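Local coordinates for glycosyl hydrolase family 2, TIM barrel domain protein (Parabacteroides merdae ATCC 43184, PDB 6DXU) that probably hydrolyses the glycosidic bond of beta-glucuronides, as a family 2 beta-glucuronidase of the human gut microbiome, at residues L222-S227 / Y286-T291; A748-Q753 / A822-K827. One frame throughout, in Å; residues are numbered along the deposited sequence.

Contact 1. Residues L222-S227 / Y286-T291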
ATOM      1  N   LEU D 222      -6.695 -38.724 -28.981  1.00 28.79           N
ATOM      2  CA  LEU D 222      -5.684 -37.822 -28.450  1.00 30.24           C
ATOM      3  C   LEU D 222      -5.933 -36.434 -29.020  1.00 29.69           C
ATOM      4  O   LEU D 222      -6.027 -36.269 -30.242  1.00 28.32           O
ATOM      5  CB  LEU D 222      -4.269 -38.312 -28.781  1.00 28.86           C
ATOM      6  CG  LEU D 222      -3.144 -37.348 -28.385  1.00 28.67           C
ATOM      7  CD1 LEU D 222      -3.031 -37.241 -26.861  1.00 27.05           C
ATOM      8  CD2 LEU D 222      -1.814 -37.793 -28.983  1.00 31.54           C
ATOM      9  N   LYS D 223      -6.084 -35.449 -28.139  1.00 25.82           N
ATOM     10  CA  LYS D 223      -6.123 -34.043 -28.512  1.00 26.00           C
ATOM     11  C   LYS D 223      -4.855 -33.390 -27.990  1.00 24.76           C
ATOM     12  O   LYS D 223      -4.529 -33.528 -26.806  1.00 25.07           O
ATOM     13  CB  LYS D 223      -7.348 -33.329 -27.936  1.00 30.66           C
ATOM     14  CG  LYS D 223      -8.682 -33.742 -28.544  1.00 38.51           C
ATOM     15  CD  LYS D 223      -9.806 -32.835 -28.031  1.00 43.96           C
ATOM     16  CE  LYS D 223     -11.072 -33.622 -27.726  1.00 51.50           C
ATOM     17  NZ  LYS D 223     -12.242 -32.701 -27.620  1.00 63.40           N
ATOM     18  N   VAL D 224      -4.131 -32.720 -28.877  1.00 24.75           N
ATOM     19  CA  VAL D 224      -2.866 -32.082 -28.545  1.00 23.02           C
ATOM     20  C   VAL D 224      -3.132 -30.587 -28.483  1.00 24.50           C
ATOM     21  O   VAL D 224      -3.401 -29.957 -29.515  1.00 23.16           O
ATOM     22  CB  VAL D 224      -1.772 -32.401 -29.568  1.00 22.25           C
ATOM     23  CG1 VAL D 224      -0.490 -31.674 -29.208  1.00 23.05           C
ATOM     24  CG2 VAL D 224      -1.527 -33.929 -29.673  1.00 24.83           C
ATOM     25  N   LYS D 225      -3.076 -30.020 -27.283  1.00 24.84           N
ATOM     26  CA  LYS D 225      -3.293 -28.592 -27.096  1.00 23.23           C
ATOM     27  C   LYS D 225      -2.031 -27.959 -26.531  1.00 24.82           C
ATOM     28  O   LYS D 225      -1.302 -28.566 -25.739  1.00 22.89           O
ATOM     29  CB  LYS D 225      -4.485 -28.315 -26.166  1.00 26.99           C
ATOM     30  CG  LYS D 225      -5.827 -28.754 -26.733  1.00 33.45           C
ATOM     31  CD  LYS D 225      -6.934 -28.673 -25.688  1.00 40.97           C
ATOM     32  CE  LYS D 225      -8.283 -29.089 -26.274  1.00 43.80           C
ATOM     33  NZ  LYS D 225      -9.333 -29.160 -25.219  1.00 47.74           N
ATOM     34  N   THR D 226      -1.770 -26.729 -26.943  1.00 23.11           N
ATOM     35  CA  THR D 226      -0.552 -26.071 -26.514  1.00 24.07           C
ATOM     36  C   THR D 226      -0.811 -24.585 -26.318  1.00 22.46           C
ATOM     37  O   THR D 226      -1.762 -24.021 -26.863  1.00 24.73           O
ATOM     38  CB  THR D 226       0.582 -26.295 -27.518  1.00 26.61           C
ATOM     39  OG1 THR D 226       1.815 -25.849 -26.940  1.00 39.30           O
ATOM     40  CG2 THR D 226       0.324 -25.536 -28.800  1.00 22.22           C
ATOM     41  N   SER D 227       0.023 -23.982 -25.479  1.00 24.53           N
ATOM     42  CA  SER D 227       0.121 -22.535 -25.325  1.00 22.92           C
ATOM     43  C   SER D 227       1.524 -22.121 -25.739  1.00 24.10           C
ATOM     44  O   SER D 227       2.504 -22.695 -25.255  1.00 24.59           O
ATOM     45  CB  SER D 227      -0.145 -22.108 -23.877  1.00 29.44           C
ATOM     46  OG  SER D 227      -1.469 -22.435 -23.485  1.00 39.17           O
ATOM     47  N   TYR D 286       3.041 -43.700 -24.969  1.00 23.69           N
ATOM     48  CA  TYR D 286       3.223 -43.056 -26.256  1.00 23.74           C
ATOM     49  C   TYR D 286       4.024 -41.772 -26.070  1.00 30.17           C
ATOM     50  O   TYR D 286       4.089 -41.205 -24.976  1.00 29.03           O
ATOM     51  CB  TYR D 286       1.876 -42.726 -26.892  1.00 24.88           C
ATOM     52  CG  TYR D 286       1.142 -43.916 -27.474  1.00 28.14           C
ATOM     53  CD1 TYR D 286       1.110 -44.125 -28.844  1.00 32.24           C
ATOM     54  CD2 TYR D 286       0.505 -44.837 -26.653  1.00 26.22           C
ATOM     55  CE1 TYR D 286       0.447 -45.216 -29.390  1.00 36.03           C
ATOM     56  CE2 TYR D 286      -0.160 -45.933 -27.182  1.00 32.87           C
ATOM     57  CZ  TYR D 286      -0.187 -46.112 -28.557  1.00 35.23           C
ATOM     58  OH  TYR D 286      -0.842 -47.190 -29.105  1.00 32.72           O
ATOM     59  N   THR D 287       4.611 -41.292 -27.160  1.00 27.24           N
ATOM     60  CA  THR D 287       5.379 -40.057 -27.107  1.00 32.60           C
ATOM     61  C   THR D 287       4.832 -39.078 -28.130  1.00 29.54           C
ATOM     62  O   THR D 287       4.687 -39.421 -29.304  1.00 29.16           O
ATOM     63  CB  THR D 287       6.859 -40.307 -27.386  1.00 31.25           C
ATOM     64  OG1 THR D 287       7.364 -41.275 -26.458  1.00 31.09           O
ATOM     65  CG2 THR D 287       7.633 -39.002 -27.210  1.00 32.10           C
ATOM     66  N   CYS D 288       4.553 -37.856 -27.701  1.00 23.58           N
ATOM     67  CA  CYS D 288       4.158 -36.808 -28.624  1.00 25.41           C
ATOM     68  C   CYS D 288       5.349 -35.871 -28.786  1.00 32.75           C
ATOM     69  O   CYS D 288       5.874 -35.349 -27.795  1.00 33.97           O
ATOM     70  CB  CYS D 288       2.911 -36.078 -28.119  1.00 26.96           C
ATOM     71  SG  CYS D 288       2.342 -34.725 -29.204  1.00 33.81           S
ATOM     72  N   GLU D 289       5.794 -35.689 -30.024  1.00 25.96           N
ATOM     73  CA  GLU D 289       6.955 -34.867 -30.341  1.00 26.60           C
ATOM     74  C   GLU D 289       6.472 -33.641 -31.106  1.00 28.75           C
ATOM     75  O   GLU D 289       5.848 -33.776 -32.158  1.00 27.98           O
ATOM     76  CB  GLU D 289       7.965 -35.674 -31.158  1.00 28.56           C
ATOM     77  CG  GLU D 289       9.173 -34.909 -31.664  1.00 29.22           C
ATOM     78  CD  GLU D 289      10.076 -35.784 -32.525  1.00 36.82           C
ATOM     79  OE1 GLU D 289       9.633 -36.209 -33.619  1.00 34.68           O
ATOM     80  OE2 GLU D 289      11.219 -36.052 -32.099  1.00 38.53           O
ATOM     81  N   LEU D 290       6.753 -32.446 -30.574  1.00 27.86           N
ATOM     82  CA  LEU D 290       6.290 -31.197 -31.171  1.00 22.30           C
ATOM     83  C   LEU D 290       7.494 -30.390 -31.629  1.00 26.35           C
ATOM     84  O   LEU D 290       8.461 -30.232 -30.874  1.00 25.93           O
ATOM     85  CB  LEU D 290       5.467 -30.367 -30.177  1.00 27.49           C
ATOM     86  CG  LEU D 290       4.213 -31.003 -29.586  1.00 28.30           C
ATOM     87  CD1 LEU D 290       3.391 -29.978 -28.799  1.00 27.11           C
ATOM     88  CD2 LEU D 290       3.385 -31.610 -30.681  1.00 33.09           C
ATOM     89  N   THR D 291       7.423 -29.864 -32.852  1.00 26.81           N
ATOM     90  CA  THR D 291       8.485 -29.044 -33.423  1.00 24.39           C
ATOM     91  C   THR D 291       7.904 -27.715 -33.875  1.00 28.25           C
ATOM     92  O   THR D 291       6.861 -27.686 -34.528  1.00 28.46           O
ATOM     93  CB  THR D 291       9.147 -29.752 -34.607  1.00 29.48           C
ATOM     94  OG1 THR D 291       9.758 -30.959 -34.142  1.00 29.77           O
ATOM     95  CG2 THR D 291      10.204 -28.872 -35.248  1.00 30.53           C
TER
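With CG1 of V224 turned anti to the backbone N (chi1 178°) and SG of C288 likewise (chi1 179°), both branches lie beside their own carbonyl carbons and face across the gap between two strands. L290 is turned differently: its CG is anti to the carbonyl carbon (chi1 -59°), which carries CD2 in toward the valine.

The distances place V224 as the one residue of 222-227 within van der Waals range of 286-291. Its CG2 lies 4.0 Å from C288 SG, and CG1 of the same valine is 4.2 Å from that sulfur, so SG rests almost evenly over the fork of the two methyls. V224 CG1, already near the sulfur, also comes within 4.1 Å of L290 CD2; here the valine and leucine pass alongside each other in opposite directions instead of meeting end on.

The backbones stand too far apart for strand pairing: the nearest CA atoms, of V224 and C288, are separated by 8.5 Å, and no hydrogen bond crosses. Strand 219-229 belongs to the antiparallel sheet with 203-213 and 263-273, whereas 286-294 pairs with 237-244 and 297-305. The two sheets form the immunoglobulin-like beta-sandwich expected of a family 2 domain at this place in the chain. F204 and I207 extend the apolar layer around L290, and V241 lies against both C288 and L290.

All three touching residues are buried and the sulfur meets only carbon across the gap, so cohesion between these segments rests on dispersion and exclusion of water, without directional polar bonds.

Contact 2. Residues A748-Q753 / A822-K827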
ATOM      1  N   ALA D 748      34.883 -45.958  10.900  1.00 29.39           N
ATOM      2  CA  ALA D 748      34.851 -46.964  11.946  1.00 29.87           C
ATOM      3  C   ALA D 748      33.413 -47.141  12.407  1.00 32.10           C
ATOM      4  O   ALA D 748      32.661 -46.168  12.501  1.00 30.79           O
ATOM      5  CB  ALA D 748      35.738 -46.573  13.126  1.00 30.92           C
ATOM      6  N   LEU D 749      33.020 -48.382  12.658  1.00 27.70           N
ATOM      7  CA  LEU D 749      31.697 -48.686  13.194  1.00 27.75           C
ATOM      8  C   LEU D 749      31.824 -49.044  14.668  1.00 25.57           C
ATOM      9  O   LEU D 749      32.501 -50.016  15.019  1.00 34.58           O
ATOM     10  CB  LEU D 749      31.027 -49.819  12.410  1.00 29.23           C
ATOM     11  CG  LEU D 749      29.653 -50.246  12.934  1.00 29.87           C
ATOM     12  CD1 LEU D 749      28.635 -49.097  12.933  1.00 30.36           C
ATOM     13  CD2 LEU D 749      29.134 -51.426  12.115  1.00 33.33           C
ATOM     14  N   VAL D 750      31.188 -48.259  15.518  1.00 25.60           N
ATOM     15  CA  VAL D 750      31.280 -48.405  16.965  1.00 26.93           C
ATOM     16  C   VAL D 750      29.994 -49.026  17.479  1.00 29.28           C
ATOM     17  O   VAL D 750      28.897 -48.685  17.019  1.00 26.52           O
ATOM     18  CB  VAL D 750      31.552 -47.049  17.644  1.00 28.41           C
ATOM     19  CG1 VAL D 750      31.353 -47.147  19.150  1.00 27.32           C
ATOM     20  CG2 VAL D 750      32.967 -46.601  17.345  1.00 28.36           C
ATOM     21  N   GLN D 751      30.128 -49.956  18.420  1.00 26.12           N
ATOM     22  CA  GLN D 751      28.997 -50.644  19.022  1.00 27.44           C
ATOM     23  C   GLN D 751      28.991 -50.395  20.520  1.00 27.83           C
ATOM     24  O   GLN D 751      30.039 -50.458  21.179  1.00 29.12           O
ATOM     25  CB  GLN D 751      29.049 -52.156  18.736  1.00 33.79           C
ATOM     26  CG  GLN D 751      27.995 -52.972  19.483  1.00 36.06           C
ATOM     27  CD  GLN D 751      28.111 -54.468  19.213  1.00 41.50           C
ATOM     28  OE1 GLN D 751      27.419 -55.014  18.346  1.00 42.02           O
ATOM     29  NE2 GLN D 751      28.994 -55.133  19.950  1.00 45.50           N
ATOM     30  N   VAL D 752      27.805 -50.117  21.046  1.00 26.23           N
ATOM     31  CA  VAL D 752      27.557 -49.999  22.477  1.00 25.62           C
ATOM     32  C   VAL D 752      26.645 -51.144  22.878  1.00 31.06           C
ATOM     33  O   VAL D 752      25.653 -51.417  22.192  1.00 26.80           O
ATOM     34  CB  VAL D 752      26.909 -48.647  22.827  1.00 26.23           C
ATOM     35  CG1 VAL D 752      26.560 -48.586  24.311  1.00 31.29           C
ATOM     36  CG2 VAL D 752      27.817 -47.506  22.423  1.00 27.64           C
ATOM     37  N   GLN D 753      26.970 -51.810  23.984  1.00 26.81           N
ATOM     38  CA  GLN D 753      26.109 -52.850  24.538  1.00 28.98           C
ATOM     39  C   GLN D 753      25.846 -52.537  26.003  1.00 27.66           C
ATOM     40  O   GLN D 753      26.783 -52.444  26.805  1.00 28.09           O
ATOM     41  CB  GLN D 753      26.741 -54.241  24.383  1.00 30.90           C
ATOM     42  CG  GLN D 753      25.926 -55.358  25.018  1.00 33.11           C
ATOM     43  CD  GLN D 753      24.592 -55.591  24.322  1.00 31.02           C
ATOM     44  OE1 GLN D 753      24.558 -55.921  23.141  1.00 41.00           O
ATOM     45  NE2 GLN D 753      23.494 -55.443  25.058  1.00 29.68           N
ATOM     46  N   ALA D 822      31.324 -44.107  29.238  1.00 23.24           N
ATOM     47  CA  ALA D 822      32.346 -45.003  28.715  1.00 25.47           C
ATOM     48  C   ALA D 822      33.073 -44.352  27.549  1.00 28.82           C
ATOM     49  O   ALA D 822      32.528 -43.476  26.874  1.00 27.56           O
ATOM     50  CB  ALA D 822      31.737 -46.338  28.272  1.00 30.66           C
ATOM     51  N   PHE D 823      34.316 -44.784  27.314  1.00 27.43           N
ATOM     52  CA  PHE D 823      35.175 -44.138  26.329  1.00 25.36           C
ATOM     53  C   PHE D 823      35.836 -45.168  25.428  1.00 33.06           C
ATOM     54  O   PHE D 823      36.145 -46.288  25.849  1.00 30.49           O
ATOM     55  CB  PHE D 823      36.253 -43.266  27.013  1.00 27.27           C
ATOM     56  CG  PHE D 823      35.692 -42.159  27.872  1.00 24.97           C
ATOM     57  CD1 PHE D 823      35.574 -40.870  27.379  1.00 25.31           C
ATOM     58  CD2 PHE D 823      35.289 -42.410  29.171  1.00 22.64           C
ATOM     59  CE1 PHE D 823      35.065 -39.847  28.171  1.00 23.26           C
ATOM     60  CE2 PHE D 823      34.766 -41.408  29.965  1.00 27.42           C
ATOM     61  CZ  PHE D 823      34.653 -40.116  29.459  1.00 26.93           C
ATOM     62  N   LEU D 824      36.045 -44.778  24.173  1.00 26.65           N
ATOM     63  CA  LEU D 824      36.730 -45.616  23.202  1.00 29.59           C
ATOM     64  C   LEU D 824      37.650 -44.756  22.355  1.00 32.43           C
ATOM     65  O   LEU D 824      37.206 -43.758  21.778  1.00 29.86           O
ATOM     66  CB  LEU D 824      35.737 -46.355  22.297  1.00 25.78           C
ATOM     67  CG  LEU D 824      36.320 -47.258  21.214  1.00 30.98           C
ATOM     68  CD1 LEU D 824      37.017 -48.477  21.835  1.00 33.39           C
ATOM     69  CD2 LEU D 824      35.225 -47.697  20.236  1.00 33.56           C
ATOM     70  N   GLU D 825      38.925 -45.130  22.294  1.00 28.55           N
ATOM     71  CA  GLU D 825      39.868 -44.462  21.407  1.00 31.79           C
ATOM     72  C   GLU D 825      39.766 -45.012  19.991  1.00 32.32           C
ATOM     73  O   GLU D 825      39.609 -46.218  19.789  1.00 32.50           O
ATOM     74  CB  GLU D 825      41.306 -44.610  21.914  1.00 34.24           C
ATOM     75  CG  GLU D 825      42.212 -43.478  21.470  1.00 39.85           C
ATOM     76  CD  GLU D 825      43.686 -43.773  21.697  1.00 52.34           C
ATOM     77  OE1 GLU D 825      44.000 -44.812  22.318  1.00 58.15           O
ATOM     78  OE2 GLU D 825      44.532 -42.983  21.222  1.00 57.56           O
ATOM     79  N   LEU D 826      39.826 -44.114  19.010  1.00 27.46           N
ATOM     80  CA  LEU D 826      39.861 -44.476  17.596  1.00 33.08           C
ATOM     81  C   LEU D 826      41.138 -43.927  16.971  1.00 36.38           C
ATOM     82  O   LEU D 826      41.329 -42.707  16.919  1.00 37.08           O
ATOM     83  CB  LEU D 826      38.637 -43.932  16.862  1.00 35.06           C
ATOM     84  CG  LEU D 826      37.285 -44.524  17.253  1.00 34.86           C
ATOM     85  CD1 LEU D 826      36.167 -43.807  16.488  1.00 34.24           C
ATOM     86  CD2 LEU D 826      37.273 -46.015  16.975  1.00 36.74           C
ATOM     87  N   LYS D 827      42.029 -44.814  16.549  1.00 36.79           N
ATOM     88  CA  LYS D 827      43.256 -44.425  15.870  1.00 35.60           C
ATOM     89  C   LYS D 827      43.169 -44.716  14.378  1.00 40.45           C
ATOM     90  O   LYS D 827      42.378 -45.545  13.927  1.00 44.36           O
ATOM     91  CB  LYS D 827      44.465 -45.145  16.470  1.00 40.12           C
ATOM     92  CG  LYS D 827      44.758 -44.782  17.910  1.00 45.57           C
TER
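V750 and L824 meet tip to tip across the space between two strands. V750, with more surface buried here than any other residue of the contact, offers both methyls to a single leucine branch: L824 CD2 is 3.8 Å from V750 CG2 and 4.1 Å from V750 CG1. The leucine reaches this position because its CG is anti to the backbone N (chi1 179°), extending the chain toward the opposite strand.

L826, second in buried surface, divides its two methyls between neighbours. Its CD1 approaches V750 CG2 at 4.3 Å, while its CD2 lies 4.2 Å from A748 CB. V750 CG2 is therefore touched by both leucines.

The segment axes come within 10.0 Å of each other and run nearly antiparallel, at 162°, yet no hydrogen bond links them. The spacing, with the two strands in different antiparallel sheets, indicates a face-to-face contact of a beta-sandwich, consistent with the C-terminal domain 5 of family 2 glycoside hydrolases: strand 747-755 pairs with 735-744 and 798-804, and strand 822-826 with 810-815. Matched residues follow the antiparallel sense, the CA atoms of A748 and L826 being 8.0 Å apart and those of V750 and L824 8.7 Å.

I803, from the sheet of V750, touches both V750 and L826, while V738 on strand 735-744 adds to the packing at V750. Strand 822-826 is outermost in its sheet within the chain, and F823, between A822 and L824, packs against A774 of a neighbouring subunit.

Contact 1 closes before contact 2 opens along the chain, and they have no strand, beta-sheet or domain in common. Their centres lie 60 Å apart on opposite sides of the chain's centre, and about 45 Å separates their nearest atoms, which rules out direct contact between them. Each joins two layers of a separate beta-sandwich: 222-227/286-291 in the family 2 domain that follows the sugar-binding domain, and 748-753/822-827 in the C-terminal domain. The TIM barrel comes between them in sequence. The same mode of face-to-face packing thus recurs in two accessory domains of a multidomain hydrolase, each through largely buried apolar side chains.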